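Side-chain contacts in transcriptional regulator (Enterococcus faecalis, PDB 3QFI), which belongs to the LytR-CpsA-Psr family, whose members generally act in assembly of the Gram-positive cell envelope, though its own role is not established: residues N15-E20 with M213-S218; V47-P52 with T257-Q262. All blocks are in the same frame, centred on the assembly; numbering follows the deposited sequence.

Contact 1 of 2, residues N15-E20 with M213-S218; sequences NIDAQE and MMDIQS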
ATOM      1  N   ASN A  15     -11.790   0.667 -17.335  1.00 20.90           N
ATOM      2  CA  ASN A  15     -11.508   1.488 -18.522  1.00 22.97           C
ATOM      3  C   ASN A  15     -10.899   2.832 -18.121  1.00 19.73           C
ATOM      4  O   ASN A  15     -11.613   3.758 -17.770  1.00 24.81           O
ATOM      5  CB  ASN A  15     -12.793   1.721 -19.324  1.00 19.90           C
ATOM      6  CG  ASN A  15     -12.535   2.388 -20.677  1.00 34.36           C
ATOM      7  OD1 ASN A  15     -13.380   2.337 -21.580  1.00 29.93           O
ATOM      8  ND2 ASN A  15     -11.370   3.021 -20.817  1.00 32.06           N
ATOM      9  N   ILE A  16      -9.577   2.936 -18.179  1.00 22.61           N
ATOM     10  CA  ILE A  16      -8.895   4.168 -17.785  1.00 31.49           C
ATOM     11  C   ILE A  16      -9.219   5.321 -18.704  1.00 30.96           C
ATOM     12  O   ILE A  16      -9.255   6.486 -18.282  1.00 21.84           O
ATOM     13  CB  ILE A  16      -7.377   3.984 -17.764  1.00 36.52           C
ATOM     14  CG1 ILE A  16      -7.007   3.006 -16.650  1.00 38.52           C
ATOM     15  CG2 ILE A  16      -6.693   5.320 -17.525  1.00 37.14           C
ATOM     16  CD1 ILE A  16      -5.527   2.743 -16.543  1.00 58.24           C
ATOM     17  N   ASP A  17      -9.433   4.989 -19.972  1.00 30.42           N
ATOM     18  CA  ASP A  17      -9.770   5.976 -20.973  1.00 20.24           C
ATOM     19  C   ASP A  17     -11.070   6.676 -20.556  1.00 16.52           C
ATOM     20  O   ASP A  17     -11.179   7.894 -20.667  1.00 24.28           O
ATOM     21  CB  ASP A  17      -9.900   5.281 -22.332  1.00 16.14           C
ATOM     22  CG  ASP A  17     -10.270   6.228 -23.441  1.00 12.97           C
ATOM     23  OD1 ASP A  17     -11.485   6.489 -23.618  1.00 21.63           O
ATOM     24  OD2 ASP A  17      -9.347   6.716 -24.135  1.00 19.82           O
ATOM     25  N   ALA A  18     -12.044   5.924 -20.051  1.00  6.90           N
ATOM     26  CA  ALA A  18     -13.308   6.535 -19.623  1.00 11.87           C
ATOM     27  C   ALA A  18     -13.258   7.036 -18.167  1.00  7.74           C
ATOM     28  O   ALA A  18     -14.293   7.290 -17.546  1.00  8.71           O
ATOM     29  CB  ALA A  18     -14.455   5.539 -19.799  1.00  4.34           C
ATOM     30  N   GLN A  19     -12.045   7.203 -17.653  1.00 14.30           N
ATOM     31  CA  GLN A  19     -11.817   7.655 -16.287  1.00 18.16           C
ATOM     32  C   GLN A  19     -12.721   6.867 -15.345  1.00 15.02           C
ATOM     33  O   GLN A  19     -13.486   7.403 -14.533  1.00 13.59           O
ATOM     34  CB  GLN A  19     -12.061   9.159 -16.141  1.00 19.04           C
ATOM     35  CG  GLN A  19     -13.515   9.568 -16.106  1.00 20.27           C
ATOM     36  CD  GLN A  19     -13.742  10.838 -15.302  1.00 23.56           C
ATOM     37  OE1 GLN A  19     -14.875  11.141 -14.919  1.00 27.78           O
ATOM     38  NE2 GLN A  19     -12.666  11.593 -15.049  1.00  5.67           N
ATOM     39  N   GLU A  20     -12.629   5.561 -15.488  1.00 20.17           N
ATOM     40  CA  GLU A  20     -13.395   4.660 -14.669  1.00 27.32           C
ATOM     41  C   GLU A  20     -12.504   4.462 -13.448  1.00 27.59           C
ATOM     42  O   GLU A  20     -11.277   4.373 -13.564  1.00 31.29           O
ATOM     43  CB  GLU A  20     -13.603   3.368 -15.445  1.00 21.00           C
ATOM     44  CG  GLU A  20     -14.594   2.405 -14.874  1.00 34.50           C
ATOM     45  CD  GLU A  20     -14.953   1.325 -15.885  1.00 42.13           C
ATOM     46  OE1 GLU A  20     -15.651   1.655 -16.868  1.00 42.53           O
ATOM     47  OE2 GLU A  20     -14.522   0.162 -15.713  1.00 40.91           O
ATOM     48  N   MET A 213      -0.346   6.233 -18.027  1.00 27.72           N
ATOM     49  CA  MET A 213       0.113   7.344 -17.199  1.00 31.14           C
ATOM     50  C   MET A 213      -0.403   8.680 -17.742  1.00 31.60           C
ATOM     51  O   MET A 213      -0.931   9.504 -16.986  1.00 22.74           O
ATOM     52  CB  MET A 213       1.640   7.374 -17.158  1.00 35.05           C
ATOM     53  CG  MET A 213       2.192   7.427 -15.761  1.00 42.22           C
ATOM     54  SD  MET A 213       1.858   5.898 -14.894  1.00 49.95           S
ATOM     55  CE  MET A 213       3.359   4.951 -15.320  1.00 50.68           C
ATOM     56  N   MET A 214      -0.247   8.891 -19.047  1.00 30.00           N
ATOM     57  CA  MET A 214      -0.707  10.120 -19.688  1.00 32.67           C
ATOM     58  C   MET A 214      -2.221  10.275 -19.515  1.00 37.76           C
ATOM     59  O   MET A 214      -2.725  11.394 -19.430  1.00 44.54           O
ATOM     60  CB  MET A 214      -0.354  10.125 -21.185  1.00 34.92           C
ATOM     61  CG  MET A 214       1.145  10.160 -21.516  1.00 31.47           C
ATOM     62  SD  MET A 214       1.998  11.761 -21.277  1.00 36.88           S
ATOM     63  CE  MET A 214       2.294  11.755 -19.496  1.00 39.52           C
ATOM     64  N   ASP A 215      -2.946   9.157 -19.470  1.00 28.97           N
ATOM     65  CA  ASP A 215      -4.397   9.194 -19.285  1.00 27.46           C
ATOM     66  C   ASP A 215      -4.733   9.612 -17.860  1.00 27.99           C
ATOM     67  O   ASP A 215      -5.747  10.269 -17.615  1.00 20.96           O
ATOM     68  CB  ASP A 215      -5.022   7.820 -19.551  1.00 28.65           C
ATOM     69  CG  ASP A 215      -5.317   7.578 -21.021  1.00 35.95           C
ATOM     70  OD1 ASP A 215      -5.881   6.509 -21.339  1.00 34.32           O
ATOM     71  OD2 ASP A 215      -4.992   8.447 -21.855  1.00 43.14           O
ATOM     72  N   ILE A 216      -3.878   9.213 -16.922  1.00 28.56           N
ATOM     73  CA  ILE A 216      -4.073   9.539 -15.517  1.00 23.73           C
ATOM     74  C   ILE A 216      -3.730  11.002 -15.249  1.00 28.91           C
ATOM     75  O   ILE A 216      -4.473  11.693 -14.563  1.00 33.74           O
ATOM     76  CB  ILE A 216      -3.186   8.663 -14.598  1.00 24.01           C
ATOM     77  CG1 ILE A 216      -3.250   7.193 -15.026  1.00  6.73           C
ATOM     78  CG2 ILE A 216      -3.633   8.817 -13.149  1.00 12.61           C
ATOM     79  CD1 ILE A 216      -4.630   6.589 -15.017  1.00 38.62           C
ATOM     80  N   GLN A 217      -2.607  11.463 -15.800  1.00 39.92           N
ATOM     81  CA  GLN A 217      -2.151  12.845 -15.614  1.00 50.40           C
ATOM     82  C   GLN A 217      -2.929  13.857 -16.472  1.00 47.37           C
ATOM     83  O   GLN A 217      -2.368  14.853 -16.931  1.00 51.90           O
ATOM     84  CB  GLN A 217      -0.640  12.967 -15.926  1.00 58.95           C
ATOM     85  CG  GLN A 217       0.299  12.104 -15.048  1.00 64.45           C
ATOM     86  CD  GLN A 217       1.798  12.383 -15.286  1.00 61.49           C
ATOM     87  OE1 GLN A 217       2.286  12.325 -16.420  1.00 62.81           O
ATOM     88  NE2 GLN A 217       2.529  12.665 -14.207  1.00 50.92           N
ATOM     89  N   SER A 218      -4.217  13.609 -16.685  1.00 39.39           N
ATOM     90  CA  SER A 218      -5.032  14.512 -17.490  1.00 34.37           C
ATOM     91  C   SER A 218      -6.507  14.225 -17.303  1.00 34.52           C
ATOM     92  O   SER A 218      -7.361  14.926 -17.845  1.00 36.72           O
ATOM     93  CB  SER A 218      -4.696  14.346 -18.970  1.00 35.20           C
ATOM     94  OG  SER A 218      -4.994  13.032 -19.406  1.00 45.16           O
TER

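Contact 2 of 2, residues V47-P52 with T257-Q262; sequences VVTINP and TTLRKQ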
ATOM      1  N   VAL A  47      -2.314  -0.439  -0.932  1.00  2.43           N
ATOM      2  CA  VAL A  47      -3.362  -0.429  -1.941  1.00  5.05           C
ATOM      3  C   VAL A  47      -3.962   0.961  -2.024  1.00  8.84           C
ATOM      4  O   VAL A  47      -4.226   1.598  -1.002  1.00  3.39           O
ATOM      5  CB  VAL A  47      -4.494  -1.418  -1.629  1.00 11.02           C
ATOM      6  CG1 VAL A  47      -5.562  -1.320  -2.708  1.00  2.05           C
ATOM      7  CG2 VAL A  47      -3.948  -2.840  -1.560  1.00  7.92           C
ATOM      8  N   VAL A  48      -4.160   1.436  -3.248  1.00  6.35           N
ATOM      9  CA  VAL A  48      -4.726   2.764  -3.470  1.00  1.64           C
ATOM     10  C   VAL A  48      -5.914   2.670  -4.416  1.00  9.53           C
ATOM     11  O   VAL A  48      -5.868   1.932  -5.402  1.00 10.42           O
ATOM     12  CB  VAL A  48      -3.673   3.731  -4.087  1.00  3.03           C
ATOM     13  CG1 VAL A  48      -4.313   5.072  -4.421  1.00  1.00           C
ATOM     14  CG2 VAL A  48      -2.529   3.930  -3.121  1.00  7.18           C
ATOM     15  N   THR A  49      -6.991   3.388  -4.102  1.00 10.04           N
ATOM     16  CA  THR A  49      -8.163   3.399  -4.974  1.00 11.61           C
ATOM     17  C   THR A  49      -8.342   4.807  -5.532  1.00 12.57           C
ATOM     18  O   THR A  49      -8.409   5.786  -4.785  1.00 17.95           O
ATOM     19  CB  THR A  49      -9.473   2.972  -4.249  1.00 12.30           C
ATOM     20  OG1 THR A  49      -9.675   3.769  -3.074  1.00 21.50           O
ATOM     21  CG2 THR A  49      -9.422   1.496  -3.882  1.00  2.95           C
ATOM     22  N   ILE A  50      -8.388   4.896  -6.855  1.00 10.98           N
ATOM     23  CA  ILE A  50      -8.549   6.166  -7.538  1.00  9.21           C
ATOM     24  C   ILE A  50     -10.014   6.265  -7.955  1.00  8.89           C
ATOM     25  O   ILE A  50     -10.483   5.493  -8.796  1.00 13.74           O
ATOM     26  CB  ILE A  50      -7.619   6.226  -8.785  1.00 21.24           C
ATOM     27  CG1 ILE A  50      -6.217   5.740  -8.401  1.00 19.72           C
ATOM     28  CG2 ILE A  50      -7.532   7.654  -9.338  1.00 21.14           C
ATOM     29  CD1 ILE A  50      -5.559   6.555  -7.312  1.00  9.17           C
ATOM     30  N   ASN A  51     -10.743   7.193  -7.333  1.00 12.49           N
ATOM     31  CA  ASN A  51     -12.154   7.400  -7.642  1.00 18.64           C
ATOM     32  C   ASN A  51     -12.429   8.860  -7.956  1.00 12.92           C
ATOM     33  O   ASN A  51     -12.735   9.648  -7.070  1.00 22.66           O
ATOM     34  CB  ASN A  51     -13.048   6.967  -6.484  1.00 19.01           C
ATOM     35  CG  ASN A  51     -14.525   7.151  -6.799  1.00 31.38           C
ATOM     36  OD1 ASN A  51     -15.047   6.588  -7.774  1.00 28.26           O
ATOM     37  ND2 ASN A  51     -15.208   7.947  -5.982  1.00 40.45           N
ATOM     38  N   PRO A  52     -12.320   9.237  -9.234  1.00 13.33           N
ATOM     39  CA  PRO A  52     -12.566  10.621  -9.640  1.00 21.27           C
ATOM     40  C   PRO A  52     -14.018  11.049  -9.451  1.00 30.41           C
ATOM     41  O   PRO A  52     -14.298  12.228  -9.296  1.00 42.00           O
ATOM     42  CB  PRO A  52     -12.136  10.631 -11.106  1.00 18.40           C
ATOM     43  CG  PRO A  52     -12.453   9.236 -11.559  1.00 16.39           C
ATOM     44  CD  PRO A  52     -11.973   8.397 -10.395  1.00 15.62           C
ATOM     45  N   THR A 257     -16.325  -3.140   2.077  1.00  8.45           N
ATOM     46  CA  THR A 257     -17.450  -2.467   1.464  1.00  5.05           C
ATOM     47  C   THR A 257     -17.019  -1.063   1.073  1.00 13.75           C
ATOM     48  O   THR A 257     -17.348  -0.593  -0.012  1.00 19.75           O
ATOM     49  CB  THR A 257     -18.644  -2.429   2.425  1.00  1.00           C
ATOM     50  OG1 THR A 257     -19.016  -3.775   2.751  1.00  8.43           O
ATOM     51  CG2 THR A 257     -19.820  -1.735   1.780  1.00  3.23           C
ATOM     52  N   THR A 258     -16.260  -0.407   1.942  1.00 10.97           N
ATOM     53  CA  THR A 258     -15.779   0.936   1.647  1.00 14.89           C
ATOM     54  C   THR A 258     -14.991   0.958   0.338  1.00 21.60           C
ATOM     55  O   THR A 258     -15.320   1.699  -0.584  1.00 30.65           O
ATOM     56  CB  THR A 258     -14.847   1.447   2.732  1.00 13.24           C
ATOM     57  OG1 THR A 258     -15.551   1.489   3.974  1.00 16.78           O
ATOM     58  CG2 THR A 258     -14.338   2.831   2.377  1.00  5.36           C
ATOM     59  N   LEU A 259     -13.937   0.152   0.271  1.00 15.05           N
ATOM     60  CA  LEU A 259     -13.122   0.108  -0.920  1.00 15.51           C
ATOM     61  C   LEU A 259     -13.975  -0.265  -2.113  1.00 16.60           C
ATOM     62  O   LEU A 259     -13.909   0.391  -3.157  1.00 16.21           O
ATOM     63  CB  LEU A 259     -11.976  -0.879  -0.736  1.00 17.16           C
ATOM     64  CG  LEU A 259     -11.103  -0.463   0.446  1.00 21.46           C
ATOM     65  CD1 LEU A 259      -9.876  -1.356   0.517  1.00 15.62           C
ATOM     66  CD2 LEU A 259     -10.691   1.002   0.300  1.00 14.38           C
ATOM     67  N   ARG A 260     -14.793  -1.298  -1.958  1.00 11.68           N
ATOM     68  CA  ARG A 260     -15.660  -1.711  -3.042  1.00  7.12           C
ATOM     69  C   ARG A 260     -16.485  -0.521  -3.575  1.00 14.31           C
ATOM     70  O   ARG A 260     -16.660  -0.392  -4.788  1.00  9.96           O
ATOM     71  CB  ARG A 260     -16.593  -2.832  -2.583  1.00  2.92           C
ATOM     72  CG  ARG A 260     -15.932  -4.183  -2.393  1.00  2.15           C
ATOM     73  CD  ARG A 260     -16.974  -5.230  -2.010  1.00 10.80           C
ATOM     74  NE  ARG A 260     -17.797  -5.601  -3.151  1.00  3.36           N
ATOM     75  CZ  ARG A 260     -17.324  -6.260  -4.200  1.00 12.85           C
ATOM     76  NH1 ARG A 260     -16.042  -6.621  -4.230  1.00  5.01           N
ATOM     77  NH2 ARG A 260     -18.117  -6.533  -5.234  1.00  9.86           N
ATOM     78  N   LYS A 261     -16.990   0.351  -2.701  1.00 10.74           N
ATOM     79  CA  LYS A 261     -17.775   1.485  -3.202  1.00 13.95           C
ATOM     80  C   LYS A 261     -16.884   2.518  -3.905  1.00 16.61           C
ATOM     81  O   LYS A 261     -17.309   3.179  -4.857  1.00  9.60           O
ATOM     82  CB  LYS A 261     -18.596   2.143  -2.078  1.00 15.19           C
ATOM     83  CG  LYS A 261     -19.784   1.302  -1.594  1.00 28.93           C
ATOM     84  CD  LYS A 261     -20.627   2.051  -0.562  1.00 40.17           C
ATOM     85  CE  LYS A 261     -21.825   1.223  -0.059  1.00 39.12           C
ATOM     86  NZ  LYS A 261     -22.743   2.025   0.827  1.00 31.45           N
ATOM     87  N   GLN A 262     -15.653   2.656  -3.428  1.00  5.92           N
ATOM     88  CA  GLN A 262     -14.686   3.557  -4.038  1.00  2.25           C
ATOM     89  C   GLN A 262     -14.522   3.169  -5.514  1.00  7.45           C
ATOM     90  O   GLN A 262     -14.238   4.013  -6.363  1.00  8.51           O
ATOM     91  CB  GLN A 262     -13.322   3.432  -3.342  1.00  2.19           C
ATOM     92  CG  GLN A 262     -13.202   4.214  -2.054  1.00  7.68           C
ATOM     93  CD  GLN A 262     -13.617   5.655  -2.245  1.00 23.77           C
ATOM     94  OE1 GLN A 262     -14.766   6.024  -1.986  1.00 21.43           O
ATOM     95  NE2 GLN A 262     -12.691   6.475  -2.735  1.00 10.53           N
TER

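Contact 1 of 2, residues N15-E20 with M213-S218
Ile-16 and Ile-216 meet through single methyl groups, CG2 of Ile-16 lying 3.5 Å from CD1 of Ile-216. The same CG2 rests against the foot of a second side chain, 3.6 Å from CB of Asp-215, so one branch of Ile-16 serves both neighbours. It can do so because chi1 of Ile-16 (-67°) sets CG2 opposite the backbone N and turns it to the helix, while the ethyl arm extends along another course. In Ile-216 the direction of CB is less helpful. There chi1 (-46°) and a bent chi2 (-59°) fold CD1 round toward the loop, and the residue also packs on Met-185. Isoleucine suits both buried places: the CG2 branch of Ile-16 reaches across close to its backbone, and the longer arm of Ile-216 brings CD1 to meet it.

The patch joins the end of helix 210-216 to the loop that leads into strand 22-28 of a mixed sheet. That loop contains a type I beta turn from Ile-16 to Gln-19, closed by Gln-19 N to Ile-16 O at 2.9 Å. Tyr-220 OH and Lys-219 NZ, just beyond the helix, add hydrogen bonds to Glu-20 O and Asp-17 O.

At the more exposed edge Asp-215 uses its CB for apolar packing, while its OD1 sits 3.9 Å from Asp-17 CA. The two carboxylates stand near one another, with Asp-17 OD2 and Asp-215 OD1 4.5 Å apart. This proximity would probably be eased by solvent around Asp-17, whose side chain leaves the backbone away from the helix. At the helix end Ser-218 OG donates to Met-214 O (2.8 Å), in the carbonyl plane.

Contact 2 of 2, residues V47-P52 with T257-Q262
Thr-49 lies against the aliphatic stem of Gln-262, its OG1 3.7 Å from CB of Gln-262 and equally close to CG. The two side chains cross at about a right angle, so the short threonine abuts the flank of the longer chain. A beta-branched threonine fits a strand well and is small enough to lie beneath Gln-262. Chi1 of Thr-49 (54°) places OG1 between its own N and carbonyl carbon, facing that stem, and sets CG2 on the side of Leu-259. Contact there is lighter, with Thr-49 CG2 4.4 Å from Leu-259 CD2, the leucine reaching in by the end of its chain. Further along the strand the side chain of Asn-51 lies beside the backbone carbonyl of Gln-262, in the last turn of the helix. With chi1 near 180°, Asn-51 carries its amide out from the strand toward that turn.

This is helix-on-sheet packing. Helix 249-262 covers one face of the mixed sheet at strand 44-51, the axes of the short segments being 8.9 Å apart and inclined at 41°. Thr-49 and Asn-51 belong to the covered face, whereas Val-48 and Ile-50 point to the other, where Ile-50 packs on Phe-22, Tyr-220 and Phe-224. Gln-262 also touches Thr-58 on the adjacent strand 56-62, and so spans two strands.

All the touching residues are buried, but the side of the helix turned from the strand is more open. Lys-261, exposed, and Arg-260, partly exposed, leave the backbone away from the strand, as suits long charged side chains. Arg-260 is fastened there through NE to Lys-266 O and through NH1 to Asp-100 O.

In the fold
From the N terminus the chain first lays down 15-20, then runs through strand 22-28 into 47-52, the first arm of contact 2. After the long middle of the fold it reaches 213-218, closing a loop of 192 residues at contact 1, and then 257-262, closing one of 204 at contact 2. The segments alternate, so the two closures cross. Contact 1 ties the loop before strand 22-28 to helix 210-216, and contact 2 fixes helix 249-262 on strand 44-51. Their centres are 16 Å apart, yet they touch directly, Gln-19 O packing 3.6 Å from Pro-52 CG.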